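Local coordinates for protein apical membrane antigen AMA1 (Toxoplasma gondii ME49, PDB 4YIV) that plays an essential part in host cell invasion as a microneme protein of the moving junction formed between parasite and host cell membranes, at residues L247-L252 against Y300-V305; T253-E258 against A314-V319. All blocks are in the same frame, centred on the assembly; numbering follows the deposited sequence.

Contact 1: residues L247-L252 against Y300-V305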
# COMPACT_ATOMS: atom_id res chain seq x y z
N LEU A 247 -24.87 -4.05 3.24
CA LEU A 247 -24.44 -4.84 4.39
C LEU A 247 -22.98 -4.52 4.71
O LEU A 247 -22.08 -4.81 3.90
CB LEU A 247 -24.58 -6.34 4.14
CG LEU A 247 -25.91 -6.92 3.64
CD1 LEU A 247 -25.97 -8.39 3.96
CD2 LEU A 247 -27.07 -6.23 4.23
N ASP A 248 -22.73 -3.94 5.87
CA ASP A 248 -21.34 -3.73 6.23
C ASP A 248 -20.76 -5.09 6.58
O ASP A 248 -21.50 -6.05 6.77
CB ASP A 248 -21.17 -2.74 7.38
CG ASP A 248 -21.66 -3.26 8.72
OD1 ASP A 248 -21.01 -4.15 9.33
OD2 ASP A 248 -22.67 -2.72 9.23
N TYR A 249 -19.44 -5.16 6.70
CA TYR A 249 -18.78 -6.44 6.81
C TYR A 249 -19.22 -7.27 8.02
O TYR A 249 -19.13 -8.50 7.98
CB TYR A 249 -17.28 -6.24 6.87
CG TYR A 249 -16.61 -5.72 5.61
CD1 TYR A 249 -17.17 -5.90 4.35
CD2 TYR A 249 -15.37 -5.08 5.70
CE1 TYR A 249 -16.54 -5.43 3.24
CE2 TYR A 249 -14.74 -4.63 4.59
CZ TYR A 249 -15.31 -4.79 3.38
OH TYR A 249 -14.62 -4.32 2.29
N THR A 250 -19.67 -6.64 9.09
CA THR A 250 -20.01 -7.41 10.29
C THR A 250 -21.20 -8.34 10.03
O THR A 250 -21.47 -9.22 10.84
CB THR A 250 -20.32 -6.52 11.50
OG1 THR A 250 -21.49 -5.72 11.23
CG2 THR A 250 -19.13 -5.66 11.86
N GLU A 251 -21.89 -8.14 8.92
CA GLU A 251 -23.07 -8.94 8.59
C GLU A 251 -22.74 -10.11 7.67
O GLU A 251 -23.62 -10.91 7.37
CB GLU A 251 -24.14 -8.07 7.90
CG GLU A 251 -24.79 -7.05 8.82
CD GLU A 251 -26.15 -6.58 8.30
OE1 GLU A 251 -27.02 -7.45 8.05
OE2 GLU A 251 -26.34 -5.36 8.15
N LEU A 252 -21.50 -10.19 7.20
CA LEU A 252 -21.12 -11.22 6.25
C LEU A 252 -20.49 -12.38 7.02
O LEU A 252 -19.82 -12.17 8.04
CB LEU A 252 -20.17 -10.68 5.18
CG LEU A 252 -20.62 -9.42 4.43
CD1 LEU A 252 -19.54 -9.03 3.43
CD2 LEU A 252 -21.97 -9.61 3.73
N TYR A 300 -9.28 -5.31 3.26
CA TYR A 300 -10.25 -4.28 3.60
C TYR A 300 -10.70 -4.44 5.01
O TYR A 300 -10.90 -5.56 5.50
CB TYR A 300 -11.46 -4.35 2.64
CG TYR A 300 -11.05 -4.41 1.22
CD1 TYR A 300 -10.65 -3.25 0.56
CD2 TYR A 300 -11.02 -5.60 0.53
CE1 TYR A 300 -10.24 -3.27 -0.70
CE2 TYR A 300 -10.61 -5.63 -0.78
CZ TYR A 300 -10.23 -4.46 -1.39
OH TYR A 300 -9.81 -4.45 -2.68
N GLY A 301 -10.87 -3.33 5.71
CA GLY A 301 -11.37 -3.44 7.05
C GLY A 301 -11.87 -2.16 7.64
O GLY A 301 -11.70 -1.07 7.04
N PHE A 302 -12.51 -2.27 8.79
CA PHE A 302 -12.81 -1.08 9.59
C PHE A 302 -12.81 -1.30 11.07
O PHE A 302 -13.12 -2.37 11.60
CB PHE A 302 -14.16 -0.45 9.18
CG PHE A 302 -15.35 -1.39 9.22
CD1 PHE A 302 -16.07 -1.59 10.41
CD2 PHE A 302 -15.77 -2.05 8.07
CE1 PHE A 302 -17.20 -2.43 10.42
CE2 PHE A 302 -16.90 -2.87 8.07
CZ PHE A 302 -17.61 -3.06 9.25
N TYR A 303 -12.42 -0.22 11.72
CA TYR A 303 -12.56 -0.08 13.14
C TYR A 303 -13.99 0.35 13.45
O TYR A 303 -14.57 1.16 12.72
CB TYR A 303 -11.57 0.94 13.64
CG TYR A 303 -11.75 1.23 15.07
CD1 TYR A 303 -12.63 2.22 15.48
CD2 TYR A 303 -11.05 0.53 16.04
CE1 TYR A 303 -12.82 2.51 16.79
CE2 TYR A 303 -11.24 0.81 17.37
CZ TYR A 303 -12.12 1.81 17.73
OH TYR A 303 -12.35 2.14 19.04
N TYR A 304 -14.56 -0.21 14.51
CA TYR A 304 -15.87 0.22 14.99
C TYR A 304 -15.94 -0.13 16.47
O TYR A 304 -15.05 -0.76 17.00
CB TYR A 304 -17.01 -0.44 14.22
CG TYR A 304 -17.14 -1.95 14.44
CD1 TYR A 304 -16.24 -2.84 13.89
CD2 TYR A 304 -18.18 -2.45 15.19
CE1 TYR A 304 -16.36 -4.20 14.09
CE2 TYR A 304 -18.32 -3.81 15.41
CZ TYR A 304 -17.41 -4.68 14.86
OH TYR A 304 -17.56 -6.03 15.07
N VAL A 305 -17.02 0.31 17.12
CA VAL A 305 -17.21 0.09 18.53
C VAL A 305 -18.44 -0.77 18.70
O VAL A 305 -19.51 -0.45 18.19
CB VAL A 305 -17.35 1.41 19.30
CG1 VAL A 305 -17.62 1.13 20.78
CG2 VAL A 305 -16.09 2.23 19.14

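Contact 2: residues T253-E258 against A314-V319. With NAG (2-acetamido-2-deoxy-beta-D-glucopyranose), chain B.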
# COMPACT_ATOMS: atom_id res chain seq x y z
N THR A 253 -20.69 -13.60 6.54
CA THR A 253 -20.24 -14.78 7.27
C THR A 253 -18.72 -14.96 7.26
O THR A 253 -18.14 -15.43 8.24
CB THR A 253 -20.90 -16.07 6.71
OG1 THR A 253 -22.32 -15.94 6.84
CG2 THR A 253 -20.46 -17.31 7.48
N ASP A 254 -18.07 -14.60 6.16
CA ASP A 254 -16.63 -14.82 6.06
C ASP A 254 -15.81 -13.62 6.59
O ASP A 254 -14.60 -13.56 6.41
CB ASP A 254 -16.24 -15.12 4.61
CG ASP A 254 -16.52 -13.96 3.67
OD1 ASP A 254 -17.47 -13.18 3.94
OD2 ASP A 254 -15.80 -13.83 2.66
N THR A 255 -16.47 -12.67 7.24
CA THR A 255 -15.72 -11.60 7.89
C THR A 255 -15.02 -12.05 9.17
O THR A 255 -15.57 -12.76 9.99
CB THR A 255 -16.66 -10.41 8.20
OG1 THR A 255 -17.17 -9.92 6.94
CG2 THR A 255 -15.90 -9.29 8.92
N VAL A 256 -13.76 -11.65 9.30
CA VAL A 256 -13.03 -11.85 10.50
C VAL A 256 -13.26 -10.62 11.37
O VAL A 256 -12.98 -9.49 10.95
CB VAL A 256 -11.50 -12.05 10.21
CG1 VAL A 256 -10.71 -12.17 11.49
CG2 VAL A 256 -11.28 -13.28 9.32
N ILE A 257 -13.70 -10.84 12.61
CA ILE A 257 -13.84 -9.74 13.58
C ILE A 257 -12.92 -9.97 14.77
O ILE A 257 -12.98 -11.01 15.39
CB ILE A 257 -15.32 -9.63 14.09
CG1 ILE A 257 -16.26 -9.32 12.93
CG2 ILE A 257 -15.43 -8.57 15.20
CD1 ILE A 257 -17.72 -9.36 13.28
N GLU A 258 -12.07 -9.00 15.08
CA GLU A 258 -11.16 -9.13 16.20
C GLU A 258 -11.14 -7.89 17.09
O GLU A 258 -11.32 -6.76 16.62
CB GLU A 258 -9.74 -9.45 15.68
CG GLU A 258 -9.74 -10.78 14.93
CD GLU A 258 -8.46 -11.06 14.15
OE1 GLU A 258 -7.65 -10.12 13.97
OE2 GLU A 258 -8.28 -12.24 13.71
N ALA A 314 -13.13 -5.25 11.83
CA ALA A 314 -13.75 -6.18 10.89
C ALA A 314 -12.97 -6.20 9.61
O ALA A 314 -12.80 -5.16 8.96
CB ALA A 314 -15.17 -5.79 10.60
N LEU A 315 -12.56 -7.41 9.21
CA LEU A 315 -11.73 -7.62 8.02
C LEU A 315 -12.36 -8.55 6.99
O LEU A 315 -12.92 -9.60 7.33
CB LEU A 315 -10.41 -8.21 8.43
CG LEU A 315 -9.64 -7.47 9.51
CD1 LEU A 315 -8.58 -8.35 10.06
CD2 LEU A 315 -8.98 -6.29 8.88
N SER A 316 -12.27 -8.15 5.73
CA SER A 316 -12.91 -8.88 4.63
C SER A 316 -12.09 -8.81 3.35
O SER A 316 -11.31 -7.87 3.18
CB SER A 316 -14.31 -8.31 4.39
OG SER A 316 -14.89 -8.88 3.25
N ASP A 317 -12.25 -9.79 2.46
CA ASP A 317 -11.67 -9.75 1.12
C ASP A 317 -12.68 -9.29 0.08
O ASP A 317 -12.39 -9.29 -1.12
CB ASP A 317 -11.08 -11.12 0.72
CG ASP A 317 -12.13 -12.23 0.66
OD1 ASP A 317 -13.33 -11.95 0.88
OD2 ASP A 317 -11.76 -13.40 0.38
N GLN A 318 -13.86 -8.90 0.53
CA GLN A 318 -14.89 -8.37 -0.38
C GLN A 318 -14.66 -6.90 -0.73
O GLN A 318 -14.71 -6.02 0.15
CB GLN A 318 -16.28 -8.55 0.25
CG GLN A 318 -16.69 -10.02 0.45
CD GLN A 318 -16.95 -10.74 -0.87
OE1 GLN A 318 -16.38 -11.80 -1.13
NE2 GLN A 318 -17.81 -10.15 -1.72
N VAL A 319 -14.39 -6.63 -1.99
CA VAL A 319 -14.24 -5.26 -2.47
C VAL A 319 -15.51 -4.49 -2.13
O VAL A 319 -16.61 -4.93 -2.47
CB VAL A 319 -13.96 -5.22 -3.97
CG1 VAL A 319 -13.96 -3.78 -4.49
CG2 VAL A 319 -12.63 -5.88 -4.28
C1 NAG B . -13.45 -4.98 -8.80
C2 NAG B . -14.89 -5.37 -9.13
C3 NAG B . -14.94 -6.74 -9.81
C4 NAG B . -13.99 -6.77 -10.99
C5 NAG B . -12.59 -6.37 -10.54
C6 NAG B . -11.62 -6.37 -11.72
C7 NAG B . -16.21 -4.27 -7.43
C8 NAG B . -16.91 -4.41 -6.11
N2 NAG B . -15.69 -5.39 -7.93
O3 NAG B . -16.28 -7.00 -10.26
O4 NAG B . -13.95 -8.08 -11.55
O5 NAG B . -12.61 -5.07 -9.95
O6 NAG B . -11.97 -5.33 -12.63
O7 NAG B . -16.13 -3.20 -8.01
O HOH W 1 -16.42 -10.69 4.37
O HOH W 2 -12.24 -12.09 6.03
O HOH W 3 -13.58 -12.25 3.81

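Contact 1: residues L247-L252 against Y300-V305
Asp248 meets Phe302 at the ring edge: OD1 lies 3.6 Å from Phe302 CZ, near the ring plane, with the carboxylate turned almost perpendicular (84°) to the ring. The same OD1 accepts twice from Thr250, from OG1 (2.5 Å) through its syn lone pair and from the backbone N (2.8 Å) on the anti side, which makes an Asx turn and fixes the carboxylate where strand 245-248 passes into a short 3-10 turn. Tyr249 comes next and is buried. Its CD2 approaches Phe302 CE2 obliquely, at 3.6 Å, the two rings nearly parallel but slid apart, centroids 5.7 Å from each other, so that they barely overlap. Further out, Tyr249 OH rests against Tyr300 CB (3.2 Å) and makes a weak hydrogen bond to Gln318 O. Strand 300-305 is the central strand of a five-stranded antiparallel sheet, consistent with the PAN fold of this AMA1 ectodomain, and the turn covers the sheet face bearing Phe302 and Tyr304. Thr250 finally reaches Tyr304 tip to tip, CG2 lying 3.6 Å from Tyr304 CZ and approaching the ring obliquely.

Contact 2: residues T253-E258 against A314-V319
Val256 and Leu315 form an antiparallel hydrogen-bonded pair: Val256 N gives its proton to Leu315 O (3.0 Å, 154° at the hydrogen), and Leu315 N returns a straighter bond to Val256 O (2.7 Å, 166°). Ala314 CA-H also points at Val256 O, and Thr255 CA-H at Leu315 O. The adjoining pair, Ile257 with Ala314, is non-hydrogen-bonded, and Ile257 CG1 lies near Ala314 CB on the face that also carries Tyr304. Strand 256-259 is the outermost strand of the five-stranded antiparallel sheet in this PAN-type domain, and strand 311-316 joins it to the interior. Where the pairing ends toward Asp254, water takes over. One water bridges both segments, donating to Asp254 OD1 (2.7 Å) and Thr255 OG1 and hydrogen-bonding Ser316 OG (2.6 Å); Thr255 OG1 in turn bonds Tyr249 O. Ser316 OG accepts from Gln318 N (2.9 Å) as well, closing an ST turn. A second water lies within bonding distance of Asp254 O and Leu315 O and can serve them, and a third accepts from Asp317 N (3.1 Å) beside Asp254 O and OD2. Asp254 OD2 comes to 3.6 Å from Asp317 OD1, the carboxylate planes 61° apart; this pair of like charges would tend to raise the proton affinity of one carboxylate. Glu258 OE1 is answered by a salt bridge to Lys269. Beyond the turn, Val319 CG1 touches the acetamide methyl C8 of the attached glycan's sugar (3.4 Å).

Contacts 1 and 2 both rest on one antiparallel sheet, in which strands 300-305 and 311-316 are neighbours, and their first segments follow each other in the chain. Contact 1 is buried and made almost wholly of side chains, with the Tyr249 ring and a threonine methyl laid over rings of the sheet; its hydrogen bonds stay within the turn. Contact 2 lies at the sheet's margin, partly exposed, and relies on backbone pairing and bridging waters, with two like-charged carboxylates close together at its end. They touch directly: Tyr304 OH packs against Ile257 CG2, and Tyr300 OH against Val319 CG2. Tyr249 also spans the two, its ring in contact 1 and its O and OH facing contact 2.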